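Local coordinates for UPF0255 protein frsA (Vibrio vulnificus, PDB 4I4C), which probably hydrolyses carboxylic esters, as a member of the FrsA family within the alpha/beta-hydrolase clan, at residues A[290-295]-A[356-361]. Sequence-based numbering, arbitrary orientation.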
loop_
_atom_site.group_PDB
_atom_site.type_symbol
_atom_site.label_atom_id
_atom_site.label_comp_id
_atom_site.label_asym_id
_atom_site.label_seq_id
_atom_site.Cartn_x
_atom_site.Cartn_y
_atom_site.Cartn_z
ATOM N N LYS A 290 -5.277 12.481 17.086
ATOM C CA LYS A 290 -4.529 13.691 17.424
ATOM C C LYS A 290 -3.816 14.309 16.221
ATOM O O LYS A 290 -3.506 15.502 16.219
ATOM C CB LYS A 290 -3.515 13.375 18.521
ATOM C CG LYS A 290 -4.152 12.945 19.844
ATOM C CD LYS A 290 -5.167 13.996 20.333
ATOM C CE LYS A 290 -5.683 13.705 21.745
ATOM N NZ LYS A 290 -6.228 12.308 21.889
ATOM N N ALA A 291 -3.547 13.494 15.201
ATOM C CA ALA A 291 -2.848 13.974 14.009
ATOM C C ALA A 291 -3.061 13.030 12.843
ATOM O O ALA A 291 -3.186 11.835 13.049
ATOM C CB ALA A 291 -1.357 14.114 14.288
ATOM N N CYS A 292 -3.090 13.574 11.628
ATOM C CA CYS A 292 -3.204 12.768 10.418
ATOM C C CYS A 292 -2.285 13.304 9.312
ATOM O O CYS A 292 -2.159 14.513 9.119
ATOM C CB CYS A 292 -4.665 12.703 9.932
ATOM S SG CYS A 292 -4.906 11.768 8.359
ATOM N N VAL A 293 -1.625 12.395 8.598
ATOM C CA VAL A 293 -0.773 12.771 7.481
ATOM C C VAL A 293 -1.062 11.809 6.335
ATOM O O VAL A 293 -1.122 10.591 6.537
ATOM C CB VAL A 293 0.723 12.673 7.843
ATOM C CG1 VAL A 293 1.589 13.138 6.683
ATOM C CG2 VAL A 293 1.032 13.477 9.098
ATOM N N ILE A 294 -1.250 12.355 5.145
ATOM C CA ILE A 294 -1.524 11.549 3.973
ATOM C C ILE A 294 -0.573 11.898 2.827
ATOM O O ILE A 294 -0.137 13.031 2.703
ATOM C CB ILE A 294 -2.996 11.677 3.511
ATOM C CG1 ILE A 294 -3.330 13.122 3.116
ATOM C CG2 ILE A 294 -3.957 11.188 4.602
ATOM C CD1 ILE A 294 -4.669 13.242 2.361
ATOM N N LEU A 295 -0.221 10.908 2.005
ATOM C CA LEU A 295 0.626 11.173 0.853
ATOM C C LEU A 295 0.055 10.475 -0.369
ATOM O O LEU A 295 -0.208 9.272 -0.332
ATOM C CB LEU A 295 2.069 10.720 1.122
ATOM C CG LEU A 295 3.089 10.867 -0.019
ATOM C CD1 LEU A 295 3.116 12.264 -0.630
ATOM C CD2 LEU A 295 4.491 10.467 0.449
ATOM N N VAL A 356 -8.797 17.707 14.168
ATOM C CA VAL A 356 -7.588 16.987 13.761
ATOM C C VAL A 356 -6.773 17.779 12.748
ATOM O O VAL A 356 -7.262 18.119 11.670
ATOM C CB VAL A 356 -7.918 15.615 13.139
ATOM C CG1 VAL A 356 -6.619 14.853 12.831
ATOM C CG2 VAL A 356 -8.828 14.808 14.071
ATOM N N PRO A 357 -5.524 18.095 13.099
ATOM C CA PRO A 357 -4.669 18.731 12.103
ATOM C C PRO A 357 -4.201 17.680 11.088
ATOM O O PRO A 357 -3.584 16.675 11.446
ATOM C CB PRO A 357 -3.524 19.292 12.944
ATOM C CG PRO A 357 -3.447 18.409 14.127
ATOM C CD PRO A 357 -4.824 17.852 14.370
ATOM N N ILE A 358 -4.551 17.899 9.827
ATOM C CA ILE A 358 -4.170 17.003 8.749
ATOM C C ILE A 358 -3.145 17.680 7.850
ATOM O O ILE A 358 -3.377 18.786 7.355
ATOM C CB ILE A 358 -5.387 16.623 7.873
ATOM C CG1 ILE A 358 -6.488 15.993 8.723
ATOM C CG2 ILE A 358 -4.962 15.696 6.724
ATOM C CD1 ILE A 358 -7.811 15.875 8.013
ATOM N N LEU A 359 -2.012 17.019 7.652
ATOM C CA LEU A 359 -1.046 17.443 6.652
ATOM C C LEU A 359 -1.266 16.571 5.430
ATOM O O LEU A 359 -1.194 15.348 5.518
ATOM C CB LEU A 359 0.378 17.259 7.172
ATOM C CG LEU A 359 1.495 17.370 6.136
ATOM C CD1 LEU A 359 1.592 18.787 5.620
ATOM C CD2 LEU A 359 2.839 16.901 6.709
ATOM N N ALA A 360 -1.528 17.204 4.295
ATOM C CA ALA A 360 -1.923 16.499 3.091
ATOM C C ALA A 360 -0.975 16.846 1.952
ATOM O O ALA A 360 -0.932 17.984 1.482
ATOM C CB ALA A 360 -3.364 16.841 2.728
ATOM N N MET A 361 -0.202 15.855 1.518
ATOM C CA MET A 361 0.834 16.082 0.537
ATOM C C MET A 361 0.667 15.148 -0.639
ATOM O O MET A 361 0.096 14.061 -0.519
ATOM C CB MET A 361 2.206 15.824 1.165
ATOM C CG MET A 361 2.423 16.560 2.486
ATOM S SD MET A 361 3.942 16.101 3.343
ATOM C CE MET A 361 3.545 14.472 3.946
#
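Met361 sends its terminal methyl across to Val293, CE lying 3.6 Å from CG1. The bend at chi3 (-73°) turns that methyl toward the valine, a reach that an unbranched, flexible side chain allows. Leu359 adds its CD2 to the same CG1, at 4.0 Å, and Leu295 lays CD1 beside CB of Met361. These four apolar residues share one face of the sheet, where helix 394-413 packs: Trp408 lies against Val293 and Leu359, and its NE1 hydrogen-bonds to Pro357 O, which so receives two N-H groups, the other being that of Cys292. On the other face Ile294 sets CG1 3.7 Å from CB of Ala360; the small alanine lets the branched chain lie close to the backbone, while Cys292 rests its CB against CG1 of Ile358 and of Val356. Helices 273-284 and 371-379 pack on this face.

Between these two layers strands 291-295 and 358-361 run parallel, their axes 5° from exact alignment. Cys292 and Ile294 each donate and accept a hydrogen bond here, the shortest from Leu359 N to Cys292 O (2.9 Å); the alternate Val293 and Leu295 bond to Leu268 and Gly270 instead. Proline ends the ladder: Pro357 CD, 3.3 Å from Lys290 O, replaces an N-H. The beta-branched valine and isoleucines suit the extended backbone. Leu295 also touches a polyether, probably from the crystallisation liquor, which may mark a pocket at the strand's C-terminal end. These are the sixth and seventh strands of an eight-stranded sheet, order 1-2-4-3-5-6-7-8 with only the second antiparallel, the alpha/beta-hydrolase fold of this clan.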